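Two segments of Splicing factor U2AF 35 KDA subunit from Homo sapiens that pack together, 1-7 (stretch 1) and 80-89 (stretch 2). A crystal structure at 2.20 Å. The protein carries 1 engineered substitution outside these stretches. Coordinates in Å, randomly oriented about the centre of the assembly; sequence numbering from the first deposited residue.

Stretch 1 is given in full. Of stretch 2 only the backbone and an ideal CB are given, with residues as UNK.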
# COMPACT_ATOMS: atom_id res chain seq x y z
N SER A 1 5.45 11.01 -14.95
CA SER A 1 4.27 11.08 -14.04
C SER A 1 4.71 11.34 -12.59
O SER A 1 5.81 10.96 -12.19
CB SER A 1 3.48 9.78 -14.11
OG SER A 1 2.33 9.82 -13.28
N GLN A 2 3.84 12.00 -11.83
CA GLN A 2 4.13 12.30 -10.42
C GLN A 2 3.34 11.34 -9.54
O GLN A 2 3.48 11.34 -8.32
CB GLN A 2 3.70 13.73 -10.08
CG GLN A 2 4.33 14.82 -10.91
CD GLN A 2 3.63 16.14 -10.72
OE1 GLN A 2 3.63 16.72 -9.63
NE2 GLN A 2 3.01 16.64 -11.79
N THR A 3 2.52 10.53 -10.18
CA THR A 3 1.68 9.59 -9.46
C THR A 3 2.15 8.14 -9.56
O THR A 3 2.50 7.67 -10.64
CB THR A 3 0.23 9.65 -9.96
OG1 THR A 3 -0.19 11.02 -10.00
CG2 THR A 3 -0.69 8.87 -9.04
N ILE A 4 2.16 7.45 -8.42
CA ILE A 4 2.54 6.05 -8.36
C ILE A 4 1.33 5.27 -7.85
O ILE A 4 0.44 5.84 -7.21
CB ILE A 4 3.73 5.81 -7.40
CG1 ILE A 4 3.28 5.98 -5.94
CG2 ILE A 4 4.86 6.78 -7.72
CD1 ILE A 4 4.34 5.56 -4.92
N ALA A 5 1.29 3.97 -8.14
CA ALA A 5 0.21 3.11 -7.69
C ALA A 5 0.77 1.89 -6.98
O ALA A 5 1.69 1.25 -7.48
CB ALA A 5 -0.63 2.66 -8.88
N LEU A 6 0.23 1.59 -5.81
CA LEU A 6 0.64 0.42 -5.04
C LEU A 6 -0.55 -0.52 -5.24
O LEU A 6 -1.63 -0.31 -4.68
CB LEU A 6 0.84 0.79 -3.58
CG LEU A 6 1.87 1.91 -3.36
CD1 LEU A 6 2.04 2.15 -1.87
CD2 LEU A 6 3.20 1.54 -4.00
N LEU A 7 -0.35 -1.54 -6.07
CA LEU A 7 -1.40 -2.47 -6.44
C LEU A 7 -1.88 -3.47 -5.40
O LEU A 7 -1.10 -4.24 -4.83
CB LEU A 7 -0.98 -3.21 -7.72
CG LEU A 7 -0.52 -2.26 -8.83
CD1 LEU A 7 -0.03 -3.06 -10.03
CD2 LEU A 7 -1.66 -1.34 -9.24
N UNK A 80 10.77 12.20 -7.21
CA UNK A 80 10.48 11.40 -6.04
C UNK A 80 9.64 10.19 -6.41
O UNK A 80 9.88 9.08 -5.93
CB UNK A 80 9.77 12.24 -4.98
N UNK A 81 8.65 10.40 -7.27
CA UNK A 81 7.77 9.34 -7.72
C UNK A 81 8.54 8.21 -8.40
O UNK A 81 8.37 7.04 -8.05
CB UNK A 81 6.72 9.91 -8.67
N UNK A 82 9.39 8.56 -9.36
CA UNK A 82 10.16 7.56 -10.09
C UNK A 82 11.10 6.78 -9.17
O UNK A 82 11.31 5.59 -9.38
CB UNK A 82 10.96 8.23 -11.21
N UNK A 83 11.65 7.45 -8.17
CA UNK A 83 12.54 6.77 -7.24
C UNK A 83 11.77 5.92 -6.24
O UNK A 83 12.26 4.88 -5.79
CB UNK A 83 13.41 7.79 -6.50
N UNK A 84 10.56 6.36 -5.88
CA UNK A 84 9.75 5.62 -4.94
C UNK A 84 9.39 4.27 -5.55
O UNK A 84 9.50 3.23 -4.90
CB UNK A 84 8.49 6.41 -4.56
N UNK A 85 8.97 4.29 -6.81
CA UNK A 85 8.59 3.07 -7.51
C UNK A 85 9.70 2.02 -7.46
O UNK A 85 9.46 0.87 -7.11
CB UNK A 85 8.24 3.39 -8.96
N UNK A 86 10.92 2.44 -7.81
CA UNK A 86 12.06 1.54 -7.82
C UNK A 86 12.33 0.95 -6.43
O UNK A 86 12.44 -0.27 -6.28
CB UNK A 86 13.30 2.28 -8.33
N UNK A 87 12.44 1.81 -5.43
CA UNK A 87 12.71 1.32 -4.08
C UNK A 87 11.56 0.48 -3.52
O UNK A 87 11.79 -0.57 -2.91
CB UNK A 87 12.99 2.50 -3.15
N UNK A 88 10.33 0.93 -3.74
CA UNK A 88 9.16 0.21 -3.23
C UNK A 88 9.03 -1.19 -3.81
O UNK A 88 8.53 -2.10 -3.16
CB UNK A 88 7.89 1.00 -3.53
N UNK A 89 9.48 -1.35 -5.05
CA UNK A 89 9.40 -2.66 -5.66
C UNK A 89 10.43 -3.62 -5.06
O UNK A 89 10.41 -4.82 -5.35
CB UNK A 89 9.60 -2.55 -7.17

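Strand 3-7 and helix 80-88 run nearly parallel, 21° apart in direction, with axes 8.0 Å apart at closest approach. Stretch 1 offers mostly apolar side chains from Ile4 and Leu6, with the backbone oxygens of Ser1 and Gln2 at one end; in the deposited pair no hydrogen bond crosses the contact.

Position 80 is helical, and its CA-to-CB bond points sideways with nothing of stretch 1 within reach of the ideal CB. Many side chains would do; it is Asp80, which makes no contact here.

Position 81 is the tightest. Its CB points toward stretch 1, where the ideal atom already lies 3.6 Å from Gln2 O, 3.8 Å from Ser1 O and 3.8 Å from Ile4 CG2. With two backbone oxygens and a methyl group crowding one carbon, a small residue is the natural reading: alanine fits best; serine is possible, and glycine would fit but give up the contact and weaken the helix. It is Ala81, whose CB packs 3.7 Å from Ile4 CG2, consistent with the close backbones, Gln2 CA and Ala81 CA being 5.4 Å apart.

Position 82 points sideways into open space, and a polar or charged residue suits it. Glu82 fills it, its end bending nearer to stretch 1 without making contact. Position 83 is out of reach, so a long polar chain costs nothing; it is Lys83, extended from chi2 onward.

Position 84, one turn after 81, again points toward the strand. The ideal CB is 4.3 Å from Ile4 CD1, close enough for a methyl group to touch and favouring a small apolar residue, though the strand alone does not exclude a somewhat larger one. It is Ala84, with CB 4.2 Å from Ile4 CD1.

Position 85 points sideways, its ideal CB 4.9 Å from Ile4 CG2. A branched or medium apolar side chain could span that gap: valine, isoleucine or leucine. Val85, with chi1 in t, places CG2 3.5 Å from Ile4 CG2.

Positions 86 and 87 are out of reach and leave the choice free as far as stretch 1 is concerned. They are Ile86 and Asp87, the latter hydrogen-bonded elsewhere in the structure.

Position 88 points toward the strand with more room: the ideal CB is 4.7 Å from Leu6 CD2. A longer apolar chain, leucine, isoleucine or methionine, could reach both Ile4 and Leu6. Leu88 does so through CD1, 3.8 Å from Ile4 CD1 and 4.0 Å from Leu6 CD2.

Position 89 points sideways, with no partner in stretch 1, and leaves the choice free as far as stretch 1 is concerned. It is Asn89, whose side chain is hydrogen-bonded elsewhere in the structure.

Stretch 2 80-89: DAEKAVIDLN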
# COMPACT_ATOMS: atom_id res chain seq x y z
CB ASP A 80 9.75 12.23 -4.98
CG ASP A 80 10.61 13.34 -4.41
OD1 ASP A 80 11.83 13.11 -4.24
OD2 ASP A 80 10.08 14.43 -4.13
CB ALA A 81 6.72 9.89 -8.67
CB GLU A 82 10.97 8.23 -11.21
CG GLU A 82 10.09 8.93 -12.24
CD GLU A 82 10.89 9.58 -13.35
OE1 GLU A 82 11.82 10.36 -13.05
OE2 GLU A 82 10.58 9.32 -14.54
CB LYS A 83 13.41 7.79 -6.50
CG LYS A 83 14.53 8.37 -7.35
CD LYS A 83 15.35 9.37 -6.55
CE LYS A 83 16.44 10.00 -7.41
NZ LYS A 83 17.18 11.06 -6.67
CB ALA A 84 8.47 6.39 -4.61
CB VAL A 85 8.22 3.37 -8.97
CG1 VAL A 85 7.97 2.07 -9.73
CG2 VAL A 85 6.96 4.23 -9.00
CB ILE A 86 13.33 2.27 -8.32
CG1 ILE A 86 13.11 2.77 -9.74
CG2 ILE A 86 14.53 1.32 -8.27
CD1 ILE A 86 14.14 3.79 -10.20
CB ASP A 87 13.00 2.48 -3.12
CG ASP A 87 13.46 2.00 -1.75
OD1 ASP A 87 14.48 1.28 -1.69
OD2 ASP A 87 12.80 2.33 -0.74
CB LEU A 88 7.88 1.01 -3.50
CG LEU A 88 7.69 2.20 -2.56
CD1 LEU A 88 6.70 3.19 -3.15
CD2 LEU A 88 7.22 1.70 -1.20
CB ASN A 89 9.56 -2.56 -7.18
CG ASN A 89 8.23 -2.30 -7.88
OD1 ASN A 89 7.24 -2.96 -7.58
ND2 ASN A 89 8.21 -1.35 -8.80
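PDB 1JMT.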